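Local coordinates for uncharacterized protein (Bacteroides ovatus CL02T12C04, PDB 6PTM) that probably acts as a family 42 glycoside hydrolase that cleaves carrageenan from the chain end, at residues Phe567-Ser572 against Lys625-Thr630; Lys633-Asp636 against Thr640-Ile643; Gly356-Phe361 against Asp651-Lys656. All blocks are in the same frame, centred on the assembly; numbering follows the deposited sequence.

The three contacts trace how a parallel alpha/beta domain is closed within itself and then joined to the neighbouring glycosidase domain. Interactions 1 and 2 share helix 625-636: near its start Asp-627 meets polar atoms at the loop after strand 564-567, while its last turn lies on strand 640-643 through mostly apolar side chains. Interaction 3 is apolar too, but it joins a loop of this domain to the start of helix 358-385. It touches interaction 1 directly, Ala-571 CB lying 4.0 Å from Glu-652 CB, whereas interaction 2 stays about 12 Å away at the nearest atoms. All three are essentially buried; only in interaction 3 is one touching residue, Pro-358, partly exposed.

Interaction 1. Residues Phe567-Ser572 against Lys625-Thr630; sequences FYTKAS and KSDIET. With EDO (1,2-ethanediol), chain C.
Thr-569 and Asp-627 meet through their oxygens, the hydroxyl coming to the carboxylate on its syn side and 17° out of its plane. The bond is short, 2.6 Å from Thr-569 OG1 to Asp-627 OD2, and the threonine is the donor. Its OG1 lies opposite the backbone N across the first side-chain bond (chi1 179°), which turns the hydroxyl to the aspartate while it also receives Ala-571 N at 3.1 Å. Thr-569 is thus the N-cap of helix 570-575 and a donor to helix 625-636 at once. The other carboxylate oxygen faces Phe-567. The ring presents its edge, with CZ 3.5 Å from Asp-627 OD1, and the ring plane stands 85° from that of the carboxylate, so the aromatic rim meets the flat acid group almost crosswise. A water links the same two segments, donating 2.7 Å to Asp-627 OD1 and 2.8 Å to Tyr-568 O. Lys-570 leaves the contact, and its NZ binds a 1,2-ethanediol and forms a salt bridge with Asp-410. Asp-627 OD2 has a further donor in Phe-624 N. With a hydroxyl and a backbone amide at OD2, and a water and a positively polarised ring edge at OD1, the buried carboxylate is well supplied with partners. Such surroundings would probably favour its charged form and hold its plane against rotation.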
# COMPACT_ATOMS: atom_id res chain seq x y z
N PHE A 567 20.37 -1.14 -1.72
CA PHE A 567 20.55 0.03 -2.63
C PHE A 567 19.63 -0.07 -3.85
O PHE A 567 19.56 -1.12 -4.50
CB PHE A 567 21.99 0.21 -3.09
CG PHE A 567 22.21 1.60 -3.61
CD1 PHE A 567 22.20 1.86 -4.97
CD2 PHE A 567 22.31 2.67 -2.73
CE1 PHE A 567 22.36 3.15 -5.43
CE2 PHE A 567 22.41 3.97 -3.19
CZ PHE A 567 22.47 4.20 -4.54
N TYR A 568 18.90 1.01 -4.11
CA TYR A 568 17.97 1.13 -5.26
C TYR A 568 18.38 2.36 -6.07
O TYR A 568 18.64 3.45 -5.52
CB TYR A 568 16.49 1.22 -4.84
CG TYR A 568 15.57 1.47 -6.01
CD1 TYR A 568 15.19 0.43 -6.83
CD2 TYR A 568 15.15 2.75 -6.36
CE1 TYR A 568 14.43 0.65 -7.97
CE2 TYR A 568 14.35 2.97 -7.48
CZ TYR A 568 14.01 1.93 -8.30
OH TYR A 568 13.21 2.09 -9.41
N THR A 569 18.45 2.22 -7.38
CA THR A 569 18.65 3.39 -8.28
C THR A 569 17.84 3.22 -9.57
O THR A 569 17.88 2.13 -10.15
CB THR A 569 20.12 3.65 -8.63
OG1 THR A 569 20.13 4.79 -9.51
CG2 THR A 569 20.82 2.44 -9.20
N LYS A 570 17.19 4.29 -9.98
CA LYS A 570 16.46 4.41 -11.27
C LYS A 570 17.43 4.18 -12.43
O LYS A 570 16.93 3.80 -13.48
CB LYS A 570 15.83 5.80 -11.37
CG LYS A 570 14.64 6.01 -10.43
CD LYS A 570 14.07 7.44 -10.44
CE LYS A 570 14.96 8.38 -9.67
NZ LYS A 570 14.52 9.80 -9.75
N ALA A 571 18.72 4.46 -12.28
CA ALA A 571 19.74 4.14 -13.32
C ALA A 571 19.64 2.67 -13.76
O ALA A 571 19.70 2.40 -14.95
CB ALA A 571 21.13 4.46 -12.80
N SER A 572 19.51 1.72 -12.82
CA SER A 572 19.37 0.28 -13.14
C SER A 572 17.93 -0.09 -13.49
O SER A 572 17.79 -0.91 -14.39
CB SER A 572 19.91 -0.61 -12.04
OG SER A 572 21.33 -0.61 -12.01
N LYS A 625 26.59 8.62 -11.42
CA LYS A 625 27.83 9.02 -10.70
C LYS A 625 27.44 9.52 -9.29
O LYS A 625 28.12 9.18 -8.32
CB LYS A 625 28.66 10.04 -11.51
CG LYS A 625 30.10 10.23 -11.02
CD LYS A 625 31.00 11.12 -11.89
N SER A 626 26.37 10.27 -9.14
CA SER A 626 25.95 10.81 -7.82
C SER A 626 25.53 9.68 -6.86
O SER A 626 25.65 9.85 -5.62
CB SER A 626 24.89 11.87 -7.99
OG SER A 626 23.76 11.37 -8.67
N ASP A 627 25.10 8.53 -7.36
CA ASP A 627 24.82 7.36 -6.48
C ASP A 627 26.13 6.95 -5.82
O ASP A 627 26.18 6.80 -4.59
CB ASP A 627 24.25 6.15 -7.24
CG ASP A 627 22.80 6.25 -7.68
OD1 ASP A 627 21.98 6.77 -6.90
OD2 ASP A 627 22.48 5.73 -8.76
N ILE A 628 27.15 6.72 -6.63
CA ILE A 628 28.48 6.22 -6.18
C ILE A 628 29.10 7.23 -5.21
O ILE A 628 29.59 6.79 -4.16
CB ILE A 628 29.35 5.90 -7.41
CG1 ILE A 628 28.76 4.71 -8.16
CG2 ILE A 628 30.79 5.67 -6.96
CD1 ILE A 628 29.36 4.42 -9.50
N GLU A 629 29.09 8.52 -5.56
CA GLU A 629 29.60 9.62 -4.72
C GLU A 629 28.87 9.60 -3.38
O GLU A 629 29.53 9.79 -2.35
CB GLU A 629 29.45 10.99 -5.40
CG GLU A 629 30.46 11.21 -6.51
CD GLU A 629 30.17 12.37 -7.46
OE1 GLU A 629 29.08 12.99 -7.34
OE2 GLU A 629 31.03 12.63 -8.32
N THR A 630 27.55 9.40 -3.37
CA THR A 630 26.82 9.44 -2.09
C THR A 630 27.19 8.18 -1.30
O THR A 630 27.37 8.28 -0.07
CB THR A 630 25.33 9.69 -2.32
OG1 THR A 630 25.22 10.88 -3.09
CG2 THR A 630 24.55 9.85 -1.05
C1 EDO C . 14.38 10.37 -13.28
O1 EDO C . 14.43 11.19 -12.15
C2 EDO C . 15.61 9.52 -13.34
O2 EDO C . 16.79 10.22 -13.69
O HOH W 1 19.57 6.06 -5.90

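Interaction 2. Residues Lys633-Asp636 against Thr640-Ile643; sequences KYLD and TVII
Tyr-634 reaches from the last turn of helix 625-636 to the first residue of strand 640-643, and its path shows how one aromatic side chain can serve a helix-on-sheet seam in two ways. From CB the side chain is directed at the strand, with CG anti to the backbone N (chi1 169°), and it is the rim of the ring, not its face, that comes down on the strand. The first ring atom to touch is CD2, 3.9 Å from Val-641 CG2. One step further, CE2 lies 3.3 Å from Thr-640 O, which sits at the ring edge and in its plane, so that an aromatic hydrogen is presented to the carbonyl. CZ then passes beside the amide of the same residue, and the tip completes the approach: OH accepts from Thr-640 N at 3.2 Å, a weak bond with an angle of 151° at the hydrogen. The phenol therefore lies along both polar atoms of one peptide residue, while its inner part stays apolar.

Leu-635, the next residue, fills in beside it. Its CB does not aim at the strand, but its end bends closer, and CD2 lies 3.5 Å from Val-641 CG2, with the two side chains crossing near a right angle. That single methyl of Val-641 thus receives both Leu-635 and the tyrosine rim. Tyr-634 also meets Trp-612 and Ile-615, the latter on strand 614-617, and Val-641 meets Leu-668 of the neighbouring strand. From helix 625-636 the chain turns back into strand 640-643 beside strand 614-617: the packing of a beta-alpha-beta crossover, the repeating unit of parallel alpha/beta folds.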
# COMPACT_ATOMS: atom_id res chain seq x y z
N LYS A 633 30.46 8.74 0.47
CA LYS A 633 30.35 9.62 1.68
C LYS A 633 29.93 8.75 2.87
O LYS A 633 30.38 9.02 4.00
CB LYS A 633 29.41 10.81 1.47
CG LYS A 633 29.96 11.92 0.57
CD LYS A 633 29.23 13.25 0.65
N TYR A 634 29.11 7.72 2.64
CA TYR A 634 28.68 6.82 3.73
C TYR A 634 29.88 5.97 4.18
O TYR A 634 30.03 5.84 5.39
CB TYR A 634 27.47 5.99 3.30
CG TYR A 634 27.15 4.87 4.24
CD1 TYR A 634 26.75 5.11 5.53
CD2 TYR A 634 27.25 3.57 3.81
CE1 TYR A 634 26.45 4.06 6.39
CE2 TYR A 634 26.98 2.51 4.64
CZ TYR A 634 26.56 2.76 5.93
OH TYR A 634 26.34 1.69 6.75
N LEU A 635 30.71 5.46 3.26
CA LEU A 635 31.97 4.74 3.62
C LEU A 635 32.90 5.67 4.40
O LEU A 635 33.50 5.18 5.38
CB LEU A 635 32.65 4.19 2.37
CG LEU A 635 31.94 2.99 1.74
CD1 LEU A 635 32.43 2.72 0.33
CD2 LEU A 635 32.09 1.74 2.60
N ASP A 636 32.98 6.95 4.01
CA ASP A 636 33.81 8.00 4.66
C ASP A 636 33.31 8.29 6.08
O ASP A 636 34.14 8.77 6.87
CB ASP A 636 33.86 9.31 3.85
CG ASP A 636 34.43 9.17 2.45
OD1 ASP A 636 35.04 8.14 2.19
OD2 ASP A 636 34.24 10.09 1.62
N THR A 640 29.34 0.54 6.39
CA THR A 640 29.65 -0.76 5.77
C THR A 640 28.85 -0.89 4.48
O THR A 640 27.62 -0.72 4.52
CB THR A 640 29.33 -1.92 6.72
OG1 THR A 640 30.14 -1.77 7.88
CG2 THR A 640 29.54 -3.27 6.07
N VAL A 641 29.53 -1.21 3.40
CA VAL A 641 28.90 -1.49 2.09
C VAL A 641 29.31 -2.89 1.65
O VAL A 641 30.52 -3.19 1.65
CB VAL A 641 29.26 -0.45 1.03
CG1 VAL A 641 28.69 -0.83 -0.30
CG2 VAL A 641 28.84 0.96 1.44
N ILE A 642 28.30 -3.69 1.30
CA ILE A 642 28.46 -5.09 0.82
C ILE A 642 28.00 -5.09 -0.62
O ILE A 642 26.82 -4.80 -0.86
CB ILE A 642 27.71 -6.11 1.70
CG1 ILE A 642 28.17 -6.06 3.15
CG2 ILE A 642 27.85 -7.51 1.12
CD1 ILE A 642 27.16 -6.59 4.12
N ILE A 643 28.90 -5.38 -1.54
CA ILE A 643 28.66 -5.20 -2.99
C ILE A 643 29.09 -6.47 -3.71
O ILE A 643 30.08 -7.11 -3.24
CB ILE A 643 29.35 -3.94 -3.54
CG1 ILE A 643 28.92 -3.63 -4.98
CG2 ILE A 643 30.86 -4.00 -3.43
CD1 ILE A 643 29.16 -2.20 -5.37

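Interaction 3. Residues Gly356-Phe361 against Asp651-Lys656; sequences GSPMYF and DEYGRK
Pro-358 and Tyr-653 bring the backbones nearest, CA to CA 5.4 Å, where the first turn of helix 358-385 faces a type I beta turn running from Asp-651 to Gly-654. The turn lies in the loop between strands 640-643 and 667-670 and opens with an Asx turn at Asp-651. Two side chains of the turn, Glu-652 and Tyr-653, pack against Pro-358 and Phe-361 of the helix. Pro-358 CB meets Tyr-653 CD1 at 3.6 Å. Glu-652 CB sits over one face of the Phe-361 ring, 3.9 Å from its centroid and 19° off the normal, a CH-pi contact. Phe-361 and Tyr-653 meet obliquely with centroids 5.6 Å apart and planes at 79°. A bend in the Glu-652 chain (chi2 -92°) leads OE2 away to a salt bridge with Lys-323, while Tyr-653 OH hydrogen-bonds Asp-362, so both polar ends tie the turn to the glycosidase domain. Phe-361 also rests on Ile-574 and Asn-575. Replacing Phe-361 by an alanine is likely to open a gap between helix and turn, taking from Glu-652 CB the ring face it covers and from Tyr-653 its aromatic neighbour. Within the turn, Arg-655 NE meets the syn lone pair of Asp-651 OD2 at 3.0 Å in a salt bridge, and Asp-651 OD1 is gripped from opposite faces of the carboxylate, by Tyr-653 N at 2.8 Å and Arg-655 N at 2.9 Å.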
# COMPACT_ATOMS: atom_id res chain seq x y z
N GLY A 356 17.68 0.45 -22.80
CA GLY A 356 19.15 0.36 -22.66
C GLY A 356 19.83 1.48 -23.42
O GLY A 356 20.97 1.78 -23.10
N SER A 357 19.16 2.08 -24.39
CA SER A 357 19.73 3.20 -25.19
C SER A 357 19.57 4.48 -24.39
O SER A 357 18.65 4.63 -23.57
CB SER A 357 19.08 3.36 -26.51
OG SER A 357 17.71 3.71 -26.33
N PRO A 358 20.47 5.45 -24.65
CA PRO A 358 20.37 6.77 -24.02
C PRO A 358 19.07 7.52 -24.30
O PRO A 358 18.54 8.03 -23.32
CB PRO A 358 21.61 7.48 -24.55
CG PRO A 358 22.58 6.33 -24.71
CD PRO A 358 21.72 5.29 -25.40
N MET A 359 18.53 7.48 -25.52
CA MET A 359 17.29 8.22 -25.82
C MET A 359 16.15 7.63 -24.96
O MET A 359 15.30 8.39 -24.47
CB MET A 359 16.89 8.17 -27.29
CG MET A 359 15.58 8.85 -27.48
SD MET A 359 14.95 8.93 -29.16
CE MET A 359 14.56 7.20 -29.43
N TYR A 360 16.14 6.32 -24.81
CA TYR A 360 15.11 5.61 -24.03
C TYR A 360 15.23 6.03 -22.58
O TYR A 360 14.19 6.31 -21.96
CB TYR A 360 15.28 4.10 -24.19
CG TYR A 360 14.28 3.25 -23.45
CD1 TYR A 360 14.44 2.97 -22.09
CD2 TYR A 360 13.22 2.65 -24.11
CE1 TYR A 360 13.56 2.13 -21.42
CE2 TYR A 360 12.35 1.81 -23.46
CZ TYR A 360 12.53 1.52 -22.12
OH TYR A 360 11.66 0.69 -21.48
N PHE A 361 16.45 6.01 -22.05
CA PHE A 361 16.68 6.36 -20.64
C PHE A 361 16.13 7.77 -20.38
O PHE A 361 15.42 8.00 -19.40
CB PHE A 361 18.17 6.31 -20.29
CG PHE A 361 18.32 6.77 -18.87
CD1 PHE A 361 18.47 8.10 -18.58
CD2 PHE A 361 18.14 5.87 -17.84
CE1 PHE A 361 18.52 8.54 -17.27
CE2 PHE A 361 18.15 6.30 -16.53
CZ PHE A 361 18.34 7.64 -16.25
N ASP A 651 27.56 4.16 -15.85
CA ASP A 651 26.55 5.21 -15.58
C ASP A 651 25.23 4.79 -16.22
O ASP A 651 25.15 3.65 -16.76
CB ASP A 651 27.04 6.58 -16.04
CG ASP A 651 27.29 6.70 -17.53
OD1 ASP A 651 26.77 5.91 -18.30
OD2 ASP A 651 28.01 7.61 -17.89
N GLU A 652 24.27 5.71 -16.22
CA GLU A 652 22.89 5.47 -16.69
C GLU A 652 22.87 5.35 -18.21
O GLU A 652 21.80 4.96 -18.75
CB GLU A 652 21.94 6.55 -16.17
CG GLU A 652 22.22 7.94 -16.72
CD GLU A 652 23.15 8.85 -15.93
OE1 GLU A 652 24.16 8.35 -15.35
OE2 GLU A 652 22.92 10.08 -15.98
N TYR A 653 23.99 5.65 -18.87
CA TYR A 653 24.10 5.54 -20.34
C TYR A 653 24.98 4.35 -20.72
O TYR A 653 25.24 4.24 -21.90
CB TYR A 653 24.57 6.87 -20.95
CG TYR A 653 23.65 8.01 -20.63
CD1 TYR A 653 22.34 8.01 -21.09
CD2 TYR A 653 24.07 9.07 -19.84
CE1 TYR A 653 21.49 9.06 -20.81
CE2 TYR A 653 23.22 10.13 -19.55
CZ TYR A 653 21.92 10.10 -20.02
OH TYR A 653 21.09 11.14 -19.72
N GLY A 654 25.31 3.47 -19.78
CA GLY A 654 26.15 2.28 -20.02
C GLY A 654 27.62 2.62 -20.25
O GLY A 654 28.35 1.74 -20.77
N ARG A 655 28.07 3.82 -19.90
CA ARG A 655 29.48 4.20 -20.11
C ARG A 655 30.27 3.70 -18.88
O ARG A 655 29.79 3.95 -17.73
CB ARG A 655 29.62 5.71 -20.34
CG ARG A 655 28.89 6.25 -21.57
CD ARG A 655 28.96 7.78 -21.76
NE ARG A 655 28.38 8.57 -20.66
CZ ARG A 655 28.14 9.89 -20.66
NH1 ARG A 655 28.39 10.66 -21.71
NH2 ARG A 655 27.64 10.45 -19.58
N LYS A 656 31.44 3.08 -19.08
CA LYS A 656 32.31 2.57 -17.99
C LYS A 656 32.47 3.71 -16.99
O LYS A 656 32.74 4.81 -17.40
CB LYS A 656 33.69 2.07 -18.46
O HOH W 2 21.38 4.18 -21.48